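Local coordinates for protein CDA peptide synthetase I (Streptomyces coelicolor, PDB 5DU9) that is a peptide synthetase whose modelled part is a condensation domain, a two-lobed member of the CoA-dependent acyltransferase-like folds, at residues 275-280 / 441-446; 254-259 / 430-435. The protein carries 1 engineered substitution. All blocks are in the same frame, centred on the assembly; numbering follows the deposited sequence. Where two conformers were deposited one is given.

Contact 1: 275-280 / 441-446; sequences VAAFLH and ATVDEV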
ATOM      1  N   VAL A 275     -13.896 -10.813  -2.529  1.00 12.12           N
ATOM      2  CA  VAL A 275     -14.083  -9.707  -3.460  1.00 12.48           C
ATOM      3  C   VAL A 275     -14.551 -10.239  -4.815  1.00 13.33           C
ATOM      4  O   VAL A 275     -15.472  -9.695  -5.412  1.00 14.21           O
ATOM      5  CB  VAL A 275     -12.793  -8.873  -3.632  1.00 12.15           C
ATOM      6  CG1 VAL A 275     -13.004  -7.766  -4.655  1.00 13.76           C
ATOM      7  CG2 VAL A 275     -12.364  -8.275  -2.306  1.00 14.03           C
ATOM      8  N   ALA A 276     -13.927 -11.311  -5.294  1.00 13.75           N
ATOM      9  CA  ALA A 276     -14.320 -11.906  -6.568  1.00 13.90           C
ATOM     10  C   ALA A 276     -15.782 -12.344  -6.543  1.00 14.36           C
ATOM     11  O   ALA A 276     -16.531 -12.094  -7.483  1.00 15.52           O
ATOM     12  CB  ALA A 276     -13.422 -13.088  -6.901  1.00 13.57           C
ATOM     13  N   ALA A 277     -16.180 -13.002  -5.458  1.00 14.17           N
ATOM     14  CA  ALA A 277     -17.555 -13.458  -5.295  1.00 15.01           C
ATOM     15  C   ALA A 277     -18.521 -12.281  -5.220  1.00 15.77           C
ATOM     16  O   ALA A 277     -19.614 -12.323  -5.785  1.00 16.72           O
ATOM     17  CB  ALA A 277     -17.674 -14.320  -4.046  1.00 14.70           C
ATOM     18  N   PHE A 278     -18.108 -11.230  -4.520  1.00 15.19           N
ATOM     19  CA  PHE A 278     -18.906 -10.013  -4.393  1.00 15.87           C
ATOM     20  C   PHE A 278     -19.139  -9.358  -5.755  1.00 16.65           C
ATOM     21  O   PHE A 278     -20.260  -8.966  -6.086  1.00 17.77           O
ATOM     22  CB  PHE A 278     -18.214  -9.034  -3.441  1.00 15.21           C
ATOM     23  CG  PHE A 278     -18.957  -7.742  -3.239  1.00 16.18           C
ATOM     24  CD1 PHE A 278     -20.123  -7.706  -2.492  1.00 17.81           C
ATOM     25  CD2 PHE A 278     -18.480  -6.562  -3.780  1.00 21.30           C
ATOM     26  CE1 PHE A 278     -20.805  -6.519  -2.296  1.00 17.60           C
ATOM     27  CE2 PHE A 278     -19.158  -5.369  -3.590  1.00 21.46           C
ATOM     28  CZ  PHE A 278     -20.325  -5.351  -2.847  1.00 18.83           C
ATOM     29  N   LEU A 279     -18.075  -9.243  -6.543  1.00 16.19           N
ATOM     30  CA  LEU A 279     -18.181  -8.666  -7.876  1.00 17.00           C
ATOM     31  C   LEU A 279     -19.076  -9.528  -8.754  1.00 18.02           C
ATOM     32  O   LEU A 279     -19.920  -9.014  -9.480  1.00 20.56           O
ATOM     33  CB  LEU A 279     -16.801  -8.516  -8.518  1.00 16.36           C
ATOM     34  CG  LEU A 279     -15.852  -7.518  -7.855  1.00 17.17           C
ATOM     35  CD1 LEU A 279     -14.526  -7.496  -8.598  1.00 17.45           C
ATOM     36  CD2 LEU A 279     -16.451  -6.128  -7.781  1.00 21.93           C
ATOM     37  N   HIS A 280     -18.890 -10.843  -8.681  1.00 17.66           N
ATOM     38  CA  HIS A 280     -19.695 -11.769  -9.474  1.00 18.68           C
ATOM     39  C   HIS A 280     -21.178 -11.691  -9.116  1.00 19.72           C
ATOM     40  O   HIS A 280     -22.038 -11.659  -9.998  1.00 21.03           O
ATOM     41  CB  HIS A 280     -19.197 -13.204  -9.286  1.00 18.12           C
ATOM     42  CG  HIS A 280     -20.152 -14.239  -9.793  1.00 19.77           C
ATOM     43  ND1 HIS A 280     -20.354 -14.472 -11.135  1.00 22.64           N
ATOM     44  CD2 HIS A 280     -20.967 -15.096  -9.134  1.00 20.40           C
ATOM     45  CE1 HIS A 280     -21.251 -15.431 -11.283  1.00 27.10           C
ATOM     46  NE2 HIS A 280     -21.640 -15.826 -10.085  1.00 23.86           N
ATOM     47  N   ALA A 441     -21.103 -23.290   1.024  1.00 18.28           N
ATOM     48  CA  ALA A 441     -22.316 -22.720   0.453  1.00 19.01           C
ATOM     49  C   ALA A 441     -22.104 -22.324  -1.001  1.00 18.91           C
ATOM     50  O   ALA A 441     -21.016 -21.922  -1.396  1.00 18.00           O
ATOM     51  CB  ALA A 441     -22.769 -21.517   1.261  1.00 20.13           C
ATOM     52  N   THR A 442     -23.167 -22.442  -1.786  1.00 19.97           N
ATOM     53  CA  THR A 442     -23.155 -22.061  -3.188  1.00 20.19           C
ATOM     54  C   THR A 442     -23.233 -20.546  -3.298  1.00 19.80           C
ATOM     55  O   THR A 442     -24.176 -19.935  -2.807  1.00 20.32           O
ATOM     56  CB  THR A 442     -24.337 -22.704  -3.942  1.00 21.70           C
ATOM     57  OG1 THR A 442     -24.327 -24.122  -3.727  1.00 23.87           O
ATOM     58  CG2 THR A 442     -24.259 -22.414  -5.433  1.00 25.06           C
ATOM     59  N   VAL A 443     -22.236 -19.942  -3.935  1.00 19.00           N
ATOM     60  CA  VAL A 443     -22.150 -18.488  -4.014  1.00 18.61           C
ATOM     61  C   VAL A 443     -23.408 -17.858  -4.625  1.00 19.79           C
ATOM     62  O   VAL A 443     -23.886 -16.841  -4.124  1.00 20.08           O
ATOM     63  CB  VAL A 443     -20.908 -18.048  -4.824  1.00 17.80           C
ATOM     64  CG1 VAL A 443     -20.909 -16.540  -5.082  1.00 17.91           C
ATOM     65  CG2 VAL A 443     -19.634 -18.443  -4.087  1.00 17.56           C
ATOM     66  N   ASP A 444     -23.950 -18.435  -5.691  0.60 21.22           N
ATOM     67  CA  ASP A 444     -25.090 -17.795  -6.346  0.60 22.08           C
ATOM     68  C   ASP A 444     -26.409 -18.082  -5.611  0.60 23.35           C
ATOM     69  O   ASP A 444     -27.480 -17.725  -6.107  0.60 24.42           O
ATOM     70  CB  ASP A 444     -25.174 -18.207  -7.831  0.60 23.34           C
ATOM     71  CG  ASP A 444     -25.460 -19.686  -8.040  0.60 30.04           C
ATOM     72  OD1 ASP A 444     -25.918 -20.369  -7.106  0.60 23.82           O
ATOM     73  OD2 ASP A 444     -25.241 -20.165  -9.175  0.60 24.27           O
ATOM     74  N   GLU A 445     -26.332 -18.722  -4.441  1.00 22.66           N
ATOM     75  CA  GLU A 445     -27.497 -18.875  -3.569  1.00 23.58           C
ATOM     76  C   GLU A 445     -27.368 -18.029  -2.303  1.00 22.91           C
ATOM     77  O   GLU A 445     -28.334 -17.876  -1.553  1.00 26.84           O
ATOM     78  CB  GLU A 445     -27.700 -20.343  -3.191  1.00 23.98           C
ATOM     79  CG  GLU A 445     -28.049 -21.243  -4.366  1.00 31.74           C
ATOM     80  CD  GLU A 445     -28.096 -22.708  -3.981  1.00 39.84           C
ATOM     81  OE1 GLU A 445     -28.008 -23.009  -2.773  1.00 48.18           O
ATOM     82  OE2 GLU A 445     -28.216 -23.558  -4.888  1.00 45.51           O
ATOM     83  N   VAL A 446     -26.182 -17.480  -2.062  1.00 21.55           N
ATOM     84  CA  VAL A 446     -25.976 -16.618  -0.902  1.00 20.99           C
ATOM     85  C   VAL A 446     -26.632 -15.264  -1.152  1.00 25.25           C
ATOM     86  O   VAL A 446     -26.379 -14.617  -2.169  1.00 23.56           O
ATOM     87  CB  VAL A 446     -24.476 -16.416  -0.584  1.00 21.47           C
ATOM     88  CG1 VAL A 446     -24.292 -15.458   0.591  1.00 22.31           C
ATOM     89  CG2 VAL A 446     -23.815 -17.740  -0.271  1.00 23.11           C
TER
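V443 meets helix 267-283 with a single methyl, CG1, which reaches both A277 and H280, residues three positions apart and so on the same flank of the helix. The loop that delivers it follows helix 418-437 and is held in place on either side of T442: A441 and V443 are bonded through their backbones to F325 and E323. T442 supplies the carbonyl that opens a short 3-10 turn, where T442 O accepts a hydrogen bond from E445 N, 3.0 Å away. On this turn V443 is the buried residue. V443 CG1 stands anti to the backbone N (chi1 172°) and lies 4.1 Å from A277 CB, a plain apolar contact. The same methyl comes to H280 from the edge of the imidazole, near the ring plane, at 4.3 Å from V443 CG1 to H280 CD2; the ring's ND1 is hydrogen-bonded to the carbonyl of A285. Here, in the second lobe of the condensation domain, the loop after helix 418-437 is laid against helix 267-283, and A277 and the edge of the H280 ring together receive the valine methyl. Past D444, the turn closes as V446 N reaches back to V443 O, 3.2 Å away. V446 O in turn accepts a hydrogen bond from NE of R281, the residue following H280 on the helix.

Contact 2: 254-259 / 430-435; sequences EVLGRA and RFLAEL
L256 of helix 250-263 and L432 of helix 418-437 meet where two helices of the second lobe of this acyltransferase-like fold pack against each other. Apolar packing carries the contact. The two leucine side chains cross at about a right angle, and the CD2 methyl of L256 sits against the branch of L432, 3.8 Å from its CG, with CD1 and CD2 of L432 almost as near. L432 offers that branch because its CG is anti to the backbone N (chi1 174°). One turn on from L432, A436 extends the apolar surface and touches V255, L256 and A259.

The second kind of approach is methyl to backbone: V255 comes closest to A433 at its carbonyl, V255 CG2 to A433 O being 4.3 Å, and here the CA atoms of V255 and A433 are 6.9 Å apart. Within helix 250-263 the backbone is kinked, since the N atoms of V255 and L256 lack a bond to the preceding turn; regular bonding resumes with R258 N to E254 O and A259 N to V255 O. The guanidinium of R258 folds back along its own helix, and V255 CA lies 3.6 Å over one of its faces, displaced from the centre.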
ATOM      1  N   GLU A 254     -12.740 -12.861  13.082  1.00 15.42           N
ATOM      2  CA  GLU A 254     -12.234 -14.200  13.383  1.00 14.67           C
ATOM      3  C   GLU A 254     -12.730 -15.249  12.391  1.00 14.59           C
ATOM      4  O   GLU A 254     -12.026 -16.219  12.105  1.00 15.26           O
ATOM      5  CB  GLU A 254     -12.631 -14.611  14.805  1.00 15.78           C
ATOM      6  CG  GLU A 254     -11.728 -14.027  15.882  1.00 19.15           C
ATOM      7  CD  GLU A 254     -12.293 -14.187  17.285  1.00 22.26           C
ATOM      8  OE1 GLU A 254     -13.398 -14.757  17.437  1.00 21.33           O
ATOM      9  OE2 GLU A 254     -11.625 -13.738  18.241  1.00 23.11           O
ATOM     10  N   VAL A 255     -13.936 -15.053  11.863  1.00 14.51           N
ATOM     11  CA  VAL A 255     -14.516 -16.011  10.927  1.00 14.41           C
ATOM     12  C   VAL A 255     -13.644 -16.178   9.676  1.00 14.97           C
ATOM     13  O   VAL A 255     -13.625 -17.248   9.071  1.00 14.74           O
ATOM     14  CB  VAL A 255     -15.951 -15.597  10.522  1.00 17.21           C
ATOM     15  CG1 VAL A 255     -15.942 -14.300   9.726  1.00 16.65           C
ATOM     16  CG2 VAL A 255     -16.640 -16.713   9.744  1.00 16.63           C
ATOM     17  N   LEU A 256     -12.911 -15.131   9.302  1.00 13.71           N
ATOM     18  CA  LEU A 256     -12.006 -15.209   8.158  1.00 12.16           C
ATOM     19  C   LEU A 256     -10.881 -16.200   8.428  1.00 14.85           C
ATOM     20  O   LEU A 256     -10.455 -16.934   7.535  1.00 14.35           O
ATOM     21  CB  LEU A 256     -11.421 -13.834   7.835  1.00 13.83           C
ATOM     22  CG  LEU A 256     -12.400 -12.785   7.310  1.00 17.46           C
ATOM     23  CD1 LEU A 256     -11.708 -11.437   7.218  1.00 14.09           C
ATOM     24  CD2 LEU A 256     -12.957 -13.193   5.955  1.00 20.65           C
ATOM     25  N   GLY A 257     -10.406 -16.214   9.669  1.00 12.71           N
ATOM     26  CA  GLY A 257      -9.395 -17.167  10.088  1.00 16.28           C
ATOM     27  C   GLY A 257      -9.914 -18.592  10.070  1.00 16.06           C
ATOM     28  O   GLY A 257      -9.191 -19.514   9.707  1.00 15.38           O
ATOM     29  N   ARG A 258     -11.171 -18.776  10.461  1.00 14.29           N
ATOM     30  CA  ARG A 258     -11.772 -20.103  10.462  1.00 14.23           C
ATOM     31  C   ARG A 258     -11.969 -20.599   9.033  1.00 15.17           C
ATOM     32  O   ARG A 258     -11.785 -21.787   8.752  1.00 14.17           O
ATOM     33  CB  ARG A 258     -13.099 -20.095  11.225  1.00 15.27           C
ATOM     34  CG  ARG A 258     -12.925 -19.879  12.720  1.00 15.69           C
ATOM     35  CD  ARG A 258     -14.178 -20.246  13.504  1.00 20.98           C
ATOM     36  NE  ARG A 258     -15.325 -19.402  13.173  1.00 19.00           N
ATOM     37  CZ  ARG A 258     -15.592 -18.230  13.744  1.00 20.66           C
ATOM     38  NH1 ARG A 258     -14.783 -17.727  14.670  1.00 19.31           N
ATOM     39  NH2 ARG A 258     -16.670 -17.548  13.379  1.00 24.70           N
ATOM     40  N   ALA A 259     -12.322 -19.694   8.123  1.00 13.54           N
ATOM     41  CA  ALA A 259     -12.463 -20.077   6.720  1.00 13.05           C
ATOM     42  C   ALA A 259     -11.107 -20.458   6.142  1.00 12.62           C
ATOM     43  O   ALA A 259     -11.000 -21.389   5.354  1.00 12.78           O
ATOM     44  CB  ALA A 259     -13.087 -18.948   5.913  1.00 12.71           C
ATOM     45  N   ARG A 430     -20.362  -7.492   4.963  1.00 17.09           N
ATOM     46  CA  ARG A 430     -21.446  -8.384   5.374  1.00 19.36           C
ATOM     47  C   ARG A 430     -21.467  -9.640   4.499  1.00 19.50           C
ATOM     48  O   ARG A 430     -21.616 -10.756   4.998  1.00 19.45           O
ATOM     49  CB  ARG A 430     -22.800  -7.672   5.311  1.00 19.43           C
ATOM     50  CG  ARG A 430     -23.987  -8.587   5.611  1.00 31.28           C
ATOM     51  CD  ARG A 430     -25.291  -7.812   5.754  1.00 44.14           C
ATOM     52  NE  ARG A 430     -25.509  -6.881   4.650  1.00 45.50           N
ATOM     53  CZ  ARG A 430     -26.637  -6.207   4.447  1.00 43.59           C
ATOM     54  NH1 ARG A 430     -27.667  -6.358   5.270  1.00 36.90           N
ATOM     55  NH2 ARG A 430     -26.737  -5.382   3.413  1.00 50.78           N
ATOM     56  N   PHE A 431     -21.312  -9.454   3.192  1.00 16.78           N
ATOM     57  CA  PHE A 431     -21.300 -10.574   2.258  1.00 16.56           C
ATOM     58  C   PHE A 431     -20.079 -11.464   2.499  1.00 15.50           C
ATOM     59  O   PHE A 431     -20.197 -12.689   2.558  1.00 16.46           O
ATOM     60  CB  PHE A 431     -21.320 -10.057   0.817  1.00 20.93           C
ATOM     61  CG  PHE A 431     -21.586 -11.121  -0.219  1.00 18.15           C
ATOM     62  CD1 PHE A 431     -22.777 -11.829  -0.219  1.00 17.86           C
ATOM     63  CD2 PHE A 431     -20.653 -11.391  -1.206  1.00 18.78           C
ATOM     64  CE1 PHE A 431     -23.027 -12.799  -1.183  1.00 21.92           C
ATOM     65  CE2 PHE A 431     -20.900 -12.354  -2.167  1.00 16.58           C
ATOM     66  CZ  PHE A 431     -22.087 -13.057  -2.154  1.00 17.54           C
ATOM     67  N   LEU A 432     -18.912 -10.839   2.646  1.00 14.77           N
ATOM     68  CA  LEU A 432     -17.674 -11.551   2.952  1.00 14.16           C
ATOM     69  C   LEU A 432     -17.817 -12.431   4.194  1.00 15.22           C
ATOM     70  O   LEU A 432     -17.422 -13.592   4.188  1.00 16.27           O
ATOM     71  CB  LEU A 432     -16.528 -10.551   3.144  1.00 16.73           C
ATOM     72  CG  LEU A 432     -15.178 -11.110   3.602  1.00 14.50           C
ATOM     73  CD1 LEU A 432     -14.599 -12.046   2.558  1.00 15.59           C
ATOM     74  CD2 LEU A 432     -14.200  -9.983   3.913  1.00 15.75           C
ATOM     75  N   ALA A 433     -18.385 -11.873   5.256  1.00 15.86           N
ATOM     76  CA  ALA A 433     -18.533 -12.598   6.513  1.00 18.39           C
ATOM     77  C   ALA A 433     -19.480 -13.786   6.368  1.00 15.43           C
ATOM     78  O   ALA A 433     -19.266 -14.836   6.974  1.00 18.15           O
ATOM     79  CB  ALA A 433     -19.027 -11.662   7.606  1.00 17.16           C
ATOM     80  N   GLU A 434     -20.534 -13.612   5.574  1.00 16.09           N
ATOM     81  CA  GLU A 434     -21.487 -14.686   5.315  1.00 17.60           C
ATOM     82  C   GLU A 434     -20.835 -15.829   4.531  1.00 16.21           C
ATOM     83  O   GLU A 434     -21.056 -17.005   4.824  1.00 19.15           O
ATOM     84  CB  GLU A 434     -22.696 -14.147   4.548  1.00 22.16           C
ATOM     85  CG  GLU A 434     -23.831 -15.148   4.375  1.00 25.24           C
ATOM     86  CD  GLU A 434     -24.573 -15.432   5.669  1.00 41.73           C
ATOM     87  OE1 GLU A 434     -24.540 -14.578   6.581  1.00 45.49           O
ATOM     88  OE2 GLU A 434     -25.188 -16.514   5.775  1.00 49.92           O
ATOM     89  N   LEU A 435     -20.035 -15.478   3.531  1.00 15.51           N
ATOM     90  CA  LEU A 435     -19.309 -16.468   2.747  1.00 15.07           C
ATOM     91  C   LEU A 435     -18.341 -17.247   3.628  1.00 14.60           C
ATOM     92  O   LEU A 435     -18.290 -18.477   3.584  1.00 15.31           O
ATOM     93  CB  LEU A 435     -18.538 -15.797   1.607  1.00 15.65           C
ATOM     94  CG  LEU A 435     -19.377 -15.195   0.481  1.00 17.63           C
ATOM     95  CD1 LEU A 435     -18.503 -14.336  -0.419  1.00 17.83           C
ATOM     96  CD2 LEU A 435     -20.064 -16.287  -0.321  1.00 19.19           C
TER

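In the fold
From the N terminus the chain first runs through the strands and helices up to strand 242-248, then into helix 250-263, which supplies the first half of contact 2, and directly on to helix 267-283, which supplies that of contact 1. Some 135 residues later, helix 418-437 closes the loop of contact 2, and the segment 441-446 after it closes that of contact 1. The segments alternate along the chain, so the two loops cross and neither nests inside the other. Helix 418-437 also links the two, whose centres are about 13 Å apart: its F431 lies against F278 and V446, and its L435 against A277. Together they tie two consecutive helices to the C-terminal end.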